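Local coordinates for protein HP0958 (Helicobacter pylori, PDB 3NA7) that probably acts as a chaperone and post-transcriptional regulator in flagellar biogenesis, joining a long coiled-coil hairpin to a zinc-ribbon domain, at residues Q80-M83 with S84-K87; S94-I97 with E98-I101; A102-R105 with S106-N110. All coordinates share one frame; numbering follows the deposited sequence.

Contact 1 of 3, residues Q80-M83 with S84-K87; sequences QKKM and SEIK
The carbonyl oxygen Lys81 O is gripped by several donors of the next helical turn. Ser84 OG bonds to it, and so, weakly, does the backbone nitrogen of Ser84. A third bond, also weak, comes from Glu85 N, with 3.4 Å between Glu85 N and Lys81 O. This is the C-terminal end of helix 24-85, the first arm of an antiparallel coiled-coil hairpin, just before the turn at its tip. The hydroxyl is modelled very close, 2.5 Å from Ser84 OG to Lys81 O, so the exact length is doubtful. With OG between the backbone N and the carbonyl carbon (chi1 70°), it is aimed back at that oxygen.

Beside this knot runs a salt bridge on the exposed face. Lys81 NZ lies 3.0 Å from Glu85 OE2 and meets it from above the carboxylate plane, 41° out of it. The lysine chain is extended until its last torsion, where it bends and carries NZ over to the glutamate. The two chains cross obliquely.

The helical ladder continues with Ser84 N to Gln80 O, 3.1 Å, and Ile86 N to Lys82 O, 2.8 Å. Ile86 has already left helical angles and has positive phi, so the helix ends here. On the inner side Met83 packs on Leu92, Leu95 and Glu99 of helix 91-171, while the amide of Gln80 reaches Glu99 of that helix. Ile86 also turns to the returning arm and touches Glu91. Within the contact, its CB rests against the last turn of the helix, 3.4 Å from Met83 O.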
loop_
_atom_site.group_PDB
_atom_site.type_symbol
_atom_site.label_atom_id
_atom_site.label_comp_id
_atom_site.label_asym_id
_atom_site.label_seq_id
_atom_site.Cartn_x
_atom_site.Cartn_y
_atom_site.Cartn_z
ATOM N N GLN A 80 -57.281 19.198 14.514
ATOM C CA GLN A 80 -58.558 18.629 14.104
ATOM C C GLN A 80 -59.532 18.581 15.270
ATOM O O GLN A 80 -60.718 18.900 15.109
ATOM C CB GLN A 80 -58.357 17.237 13.508
ATOM C CG GLN A 80 -57.615 17.304 12.181
ATOM C CD GLN A 80 -57.296 15.967 11.574
ATOM O OE1 GLN A 80 -57.490 14.913 12.181
ATOM N NE2 GLN A 80 -56.792 16.001 10.356
ATOM N N LYS A 81 -59.030 18.199 16.443
ATOM C CA LYS A 81 -59.862 18.180 17.638
ATOM C C LYS A 81 -60.426 19.577 17.882
ATOM O O LYS A 81 -61.617 19.723 18.139
ATOM C CB LYS A 81 -59.078 17.674 18.856
ATOM C CG LYS A 81 -59.940 17.375 20.091
ATOM C CD LYS A 81 -59.144 16.551 21.117
ATOM C CE LYS A 81 -59.896 16.364 22.425
ATOM N NZ LYS A 81 -60.272 17.672 23.038
ATOM N N LYS A 82 -59.579 20.600 17.770
ATOM C CA LYS A 82 -60.007 22.002 17.904
ATOM C C LYS A 82 -61.068 22.425 16.901
ATOM O O LYS A 82 -61.936 23.246 17.225
ATOM C CB LYS A 82 -58.807 22.946 17.823
ATOM C CG LYS A 82 -58.210 23.289 19.182
ATOM C CD LYS A 82 -56.706 23.555 19.107
ATOM C CE LYS A 82 -56.132 23.829 20.496
ATOM N NZ LYS A 82 -54.817 23.140 20.694
ATOM N N MET A 83 -61.006 21.869 15.693
ATOM C CA MET A 83 -61.996 22.170 14.663
ATOM C C MET A 83 -63.350 21.592 15.063
ATOM O O MET A 83 -64.383 22.190 14.782
ATOM C CB MET A 83 -61.596 21.631 13.276
ATOM C CG MET A 83 -60.148 21.879 12.861
ATOM S SD MET A 83 -59.676 21.651 11.119
ATOM C CE MET A 83 -60.654 20.264 10.565
ATOM N N SER A 84 -63.342 20.431 15.713
ATOM C CA SER A 84 -64.596 19.780 16.106
ATOM C C SER A 84 -65.389 20.591 17.149
ATOM O O SER A 84 -66.605 20.716 17.050
ATOM C CB SER A 84 -64.343 18.347 16.582
ATOM O OG SER A 84 -63.660 18.324 17.817
ATOM N N GLU A 85 -64.669 21.157 18.115
ATOM C CA GLU A 85 -65.230 21.927 19.230
ATOM C C GLU A 85 -65.458 23.363 18.800
ATOM O O GLU A 85 -66.371 24.039 19.272
ATOM C CB GLU A 85 -64.249 21.905 20.408
ATOM C CG GLU A 85 -63.774 20.506 20.795
ATOM C CD GLU A 85 -62.507 20.506 21.628
ATOM O OE1 GLU A 85 -61.578 21.288 21.332
ATOM O OE2 GLU A 85 -62.435 19.702 22.580
ATOM N N ILE A 86 -64.580 23.801 17.905
ATOM C CA ILE A 86 -64.589 25.102 17.227
ATOM C C ILE A 86 -64.633 26.375 18.098
ATOM O O ILE A 86 -63.591 26.766 18.638
ATOM C CB ILE A 86 -65.502 25.145 15.947
ATOM C CG1 ILE A 86 -65.069 26.308 15.031
ATOM C CG2 ILE A 86 -67.003 25.190 16.285
ATOM C CD1 ILE A 86 -63.571 26.624 15.062
ATOM N N LYS A 87 -65.809 27.008 18.199
ATOM C CA LYS A 87 -65.990 28.320 18.840
ATOM C C LYS A 87 -67.055 29.107 18.078
ATOM O O LYS A 87 -68.122 29.410 18.614
ATOM C CB LYS A 87 -64.685 29.130 18.831
ATOM C CG LYS A 87 -64.409 29.957 20.088
ATOM C CD LYS A 87 -63.126 30.786 19.921
ATOM C CE LYS A 87 -61.902 29.911 19.630
ATOM N NZ LYS A 87 -60.716 30.739 19.276
#

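Contact 2 of 3, residues S94-I97 with E98-I101; sequences SLNI and EEDI
Ile97 and Ile101 meet along one edge of helix 91-171, one turn apart. Ile97 CG2 touches Ile101 CD1 at 4.0 Å, and the two side chains cross at a slant. CG2 of Ile97 stands anti to the backbone N (chi1 -71° for CG1), which turns this methyl toward the next turn. Ile101 CD1 also rests on the backbone, 3.2 Å from Ile97 O. The same oxygen accepts the helical bond from Ile101 N at 3.0 Å. This is an exposed apolar pair.

Glu98 behaves differently. Its CB packs on Leu95 O, but the chain bends at chi2 and carries the carboxylate off toward helix 24-85. Its backbone nitrogen gives a straight bond to Ser94 O, 3.0 Å long and with an N-H...O angle of 172°.

A polar pair lies on another face. Asn96 and Glu99 extend alongside each other in the same direction, with amide and carboxylate planes 61° apart. A water lies between their oxygens, 2.7 Å from Asn96 OD1 and 2.5 Å from Glu99 OE2. The second distance is very short, and the protons of the water cannot serve every acceptor around it. A magnesium ion is bound close to the Asn96 side chain.

Glu99 is buried, and its other oxygen, OE1, is hydrogen-bonded to Gln80 of helix 24-85, the antiparallel partner. Glu98 touches Lys75 and Ile79 there, and Glu99 also lies on Ile79, so this part of helix 91-171 sits against the end of the outgoing arm.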
loop_
_atom_site.group_PDB
_atom_site.type_symbol
_atom_site.label_atom_id
_atom_site.label_comp_id
_atom_site.label_asym_id
_atom_site.label_seq_id
_atom_site.Cartn_x
_atom_site.Cartn_y
_atom_site.Cartn_z
ATOM N N SER A 94 -59.499 29.163 9.052
ATOM C CA SER A 94 -58.190 29.421 9.648
ATOM C C SER A 94 -57.478 28.125 10.053
ATOM O O SER A 94 -56.313 27.896 9.691
ATOM C CB SER A 94 -58.362 30.346 10.858
ATOM O OG SER A 94 -57.242 30.286 11.720
ATOM N N LEU A 95 -58.189 27.267 10.782
ATOM C CA LEU A 95 -57.636 25.999 11.223
ATOM C C LEU A 95 -57.401 25.048 10.067
ATOM O O LEU A 95 -56.530 24.183 10.173
ATOM C CB LEU A 95 -58.524 25.328 12.281
ATOM C CG LEU A 95 -58.603 25.986 13.661
ATOM C CD1 LEU A 95 -59.782 25.438 14.453
ATOM C CD2 LEU A 95 -57.314 25.810 14.431
ATOM N N ASN A 96 -58.166 25.189 8.980
ATOM C CA ASN A 96 -57.998 24.297 7.819
ATOM C C ASN A 96 -56.617 24.556 7.217
ATOM O O ASN A 96 -55.977 23.648 6.699
ATOM C CB ASN A 96 -59.090 24.512 6.760
ATOM C CG ASN A 96 -59.835 23.215 6.391
ATOM O OD1 ASN A 96 -59.398 22.425 5.546
ATOM N ND2 ASN A 96 -61.001 23.013 7.028
ATOM N N ILE A 97 -56.183 25.812 7.313
ATOM C CA ILE A 97 -54.933 26.281 6.745
ATOM C C ILE A 97 -53.763 25.925 7.679
ATOM O O ILE A 97 -52.727 25.447 7.218
ATOM C CB ILE A 97 -55.028 27.791 6.402
ATOM C CG1 ILE A 97 -55.969 27.981 5.194
ATOM C CG2 ILE A 97 -53.655 28.391 6.128
ATOM C CD1 ILE A 97 -56.245 29.427 4.792
ATOM N N GLU A 98 -53.954 26.133 8.982
ATOM C CA GLU A 98 -53.043 25.648 10.026
ATOM C C GLU A 98 -52.764 24.165 9.793
ATOM O O GLU A 98 -51.615 23.702 9.796
ATOM C CB GLU A 98 -53.725 25.796 11.384
ATOM C CG GLU A 98 -52.965 26.583 12.453
ATOM C CD GLU A 98 -51.571 26.061 12.706
ATOM O OE1 GLU A 98 -50.714 26.200 11.803
ATOM O OE2 GLU A 98 -51.322 25.535 13.815
ATOM N N GLU A 99 -53.837 23.427 9.576
ATOM C CA GLU A 99 -53.758 22.008 9.329
ATOM C C GLU A 99 -53.007 21.735 8.037
ATOM O O GLU A 99 -52.178 20.831 7.981
ATOM C CB GLU A 99 -55.161 21.410 9.286
ATOM C CG GLU A 99 -55.209 19.909 9.148
ATOM C CD GLU A 99 -56.507 19.462 8.522
ATOM O OE1 GLU A 99 -56.702 18.245 8.328
ATOM O OE2 GLU A 99 -57.337 20.348 8.198
ATOM N N ASP A 100 -53.274 22.525 7.001
ATOM C CA ASP A 100 -52.569 22.342 5.715
ATOM C C ASP A 100 -51.044 22.488 5.772
ATOM O O ASP A 100 -50.337 21.745 5.106
ATOM C CB ASP A 100 -53.149 23.274 4.656
ATOM C CG ASP A 100 -54.395 22.705 4.005
ATOM O OD1 ASP A 100 -54.471 21.459 3.820
ATOM O OD2 ASP A 100 -55.277 23.512 3.660
ATOM N N ILE A 101 -50.550 23.440 6.559
ATOM C CA ILE A 101 -49.107 23.614 6.773
ATOM C C ILE A 101 -48.554 22.381 7.475
ATOM O O ILE A 101 -47.507 21.848 7.100
ATOM C CB ILE A 101 -48.788 24.932 7.574
ATOM C CG1 ILE A 101 -48.754 26.151 6.646
ATOM C CG2 ILE A 101 -47.455 24.853 8.296
ATOM C CD1 ILE A 101 -49.942 27.055 6.777
HETATM O O HOH W 1 -57.107 21.049 5.778
#

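Contact 3 of 3, residues A102-R105 with S106-N110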
loop_
_atom_site.group_PDB
_atom_site.type_symbol
_atom_site.label_atom_id
_atom_site.label_comp_id
_atom_site.label_asym_id
_atom_site.label_seq_id
_atom_site.Cartn_x
_atom_site.Cartn_y
_atom_site.Cartn_z
ATOM N N ALA A 102 -49.272 21.929 8.494
ATOM C CA ALA A 102 -48.852 20.774 9.269
ATOM C C ALA A 102 -48.846 19.499 8.422
ATOM O O ALA A 102 -47.943 18.691 8.557
ATOM C CB ALA A 102 -49.741 20.612 10.492
ATOM N N LYS A 103 -49.847 19.330 7.554
ATOM C CA LYS A 103 -49.869 18.238 6.555
ATOM C C LYS A 103 -48.664 18.265 5.639
ATOM O O LYS A 103 -48.082 17.220 5.359
ATOM C CB LYS A 103 -51.124 18.297 5.681
ATOM C CG LYS A 103 -52.237 17.319 6.078
ATOM C CD LYS A 103 -53.573 17.661 5.361
ATOM C CE LYS A 103 -54.331 16.398 4.918
ATOM N NZ LYS A 103 -54.336 15.318 5.963
ATOM N N GLU A 104 -48.300 19.450 5.152
ATOM C CA GLU A 104 -47.138 19.571 4.287
ATOM C C GLU A 104 -45.861 19.172 4.997
ATOM O O GLU A 104 -45.041 18.488 4.410
ATOM C CB GLU A 104 -47.001 20.965 3.657
ATOM C CG GLU A 104 -47.140 20.968 2.142
ATOM C CD GLU A 104 -46.219 19.972 1.413
ATOM O OE1 GLU A 104 -44.973 20.154 1.343
ATOM O OE2 GLU A 104 -46.760 18.996 0.863
ATOM N N ARG A 105 -45.707 19.562 6.263
ATOM C CA ARG A 105 -44.500 19.204 7.009
ATOM C C ARG A 105 -44.446 17.689 7.199
ATOM O O ARG A 105 -43.395 17.068 7.056
ATOM C CB ARG A 105 -44.411 19.954 8.342
ATOM C CG ARG A 105 -44.360 21.491 8.173
ATOM C CD ARG A 105 -44.025 22.224 9.458
ATOM N NE ARG A 105 -43.380 23.495 9.139
ATOM C CZ ARG A 105 -43.856 24.699 9.446
ATOM N NH1 ARG A 105 -44.990 24.834 10.125
ATOM N NH2 ARG A 105 -43.183 25.780 9.077
ATOM N N SER A 106 -45.600 17.087 7.456
ATOM C CA SER A 106 -45.661 15.636 7.564
ATOM C C SER A 106 -45.350 14.958 6.207
ATOM O O SER A 106 -44.670 13.922 6.180
ATOM C CB SER A 106 -46.994 15.191 8.168
ATOM O OG SER A 106 -47.341 13.905 7.712
ATOM N N ASN A 107 -45.780 15.551 5.090
ATOM C CA ASN A 107 -45.362 15.042 3.765
ATOM C C ASN A 107 -43.865 15.136 3.497
ATOM O O ASN A 107 -43.299 14.232 2.875
ATOM C CB ASN A 107 -46.094 15.716 2.603
ATOM C CG ASN A 107 -47.602 15.569 2.683
ATOM O OD1 ASN A 107 -48.120 14.702 3.380
ATOM N ND2 ASN A 107 -48.320 16.428 1.948
ATOM N N GLN A 108 -43.233 16.225 3.945
ATOM C CA GLN A 108 -41.766 16.379 3.872
ATOM C C GLN A 108 -41.028 15.299 4.670
ATOM O O GLN A 108 -40.082 14.703 4.160
ATOM C CB GLN A 108 -41.322 17.757 4.364
ATOM C CG GLN A 108 -41.621 18.890 3.401
ATOM C CD GLN A 108 -41.804 20.240 4.097
ATOM O OE1 GLN A 108 -41.488 20.399 5.280
ATOM N NE2 GLN A 108 -42.329 21.209 3.361
ATOM N N ALA A 109 -41.456 15.055 5.911
ATOM C CA ALA A 109 -40.823 14.037 6.752
ATOM C C ALA A 109 -40.951 12.646 6.154
ATOM O O ALA A 109 -39.992 11.875 6.189
ATOM C CB ALA A 109 -41.377 14.063 8.164
ATOM N N ASN A 110 -42.124 12.324 5.603
ATOM C CA ASN A 110 -42.326 11.036 4.958
ATOM C C ASN A 110 -41.436 10.856 3.753
ATOM O O ASN A 110 -40.828 9.795 3.616
ATOM C CB ASN A 110 -43.793 10.780 4.603
ATOM C CG ASN A 110 -44.571 10.248 5.777
ATOM O OD1 ASN A 110 -44.154 9.282 6.409
ATOM N ND2 ASN A 110 -45.693 10.882 6.096
#
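Glu104 reaches forward to Asn107 and makes a side-chain hydrogen bond within the helix. Asn107 ND2 is 3.2 Å from Glu104 OE2, and the N-H...O angle is 160°. The oxygen lies close to the amide plane of Asn107, but the nitrogen approaches from above the carboxylate plane, 41° out of it. The two flat groups are turned 72° apart. The glutamate chain bends at its second torsion, and this bend swings the carboxylate along the helix to its partner.

The tight part of the contact is the backbone ladder and the face turned to helix 24-85. Ser106 N bonds to Ala102 O at 3.0 Å, and Ala109 N to Arg105 O at the same length. Between them, Asn107 N and Gln108 N each bond the carbonyl oxygen four residues back. Ala102 and Ser106 are buried. Ala102 packs on Ile76, and Ser106 touches Leu69 and Thr72, with a weak hydrogen bond from Asn73 to its hydroxyl.

The solvent side is looser. Gln108 lies across Glu104 at about a right angle, with Gln108 NE2 3.5 Å from Glu104 OE1. That carboxylate oxygen also has a long, weak ion pair with Arg111. Gln108 OE1 rests by the backbone, 3.7 Å from Arg105 CA.

Ala102 and Ser106 toward the partner, and the Glu104 and Gln108 chains on the outer side, fit a two-helix antiparallel coiled coil, here the hairpin domain of HP0958.

All three contacts lie near the far tip of the coiled-coil hairpin, on the same side of the chain's centre. Contact 1 comes first, at the end of helix 24-85. Contacts 2 and 3 follow on helix 91-171 and adjoin in sequence. The centres of contacts 1 and 2 are about 12 Å apart, those of contacts 2 and 3 about 13 Å, and those of contacts 1 and 3 about 21 Å. Contacts 1 and 2 touch across the two arms, but contacts 1 and 3 do not. The series belongs to the distal end of the hairpin, where the chain reverses and the Gln80–Glu99 bond and Met83 packing join the two arms.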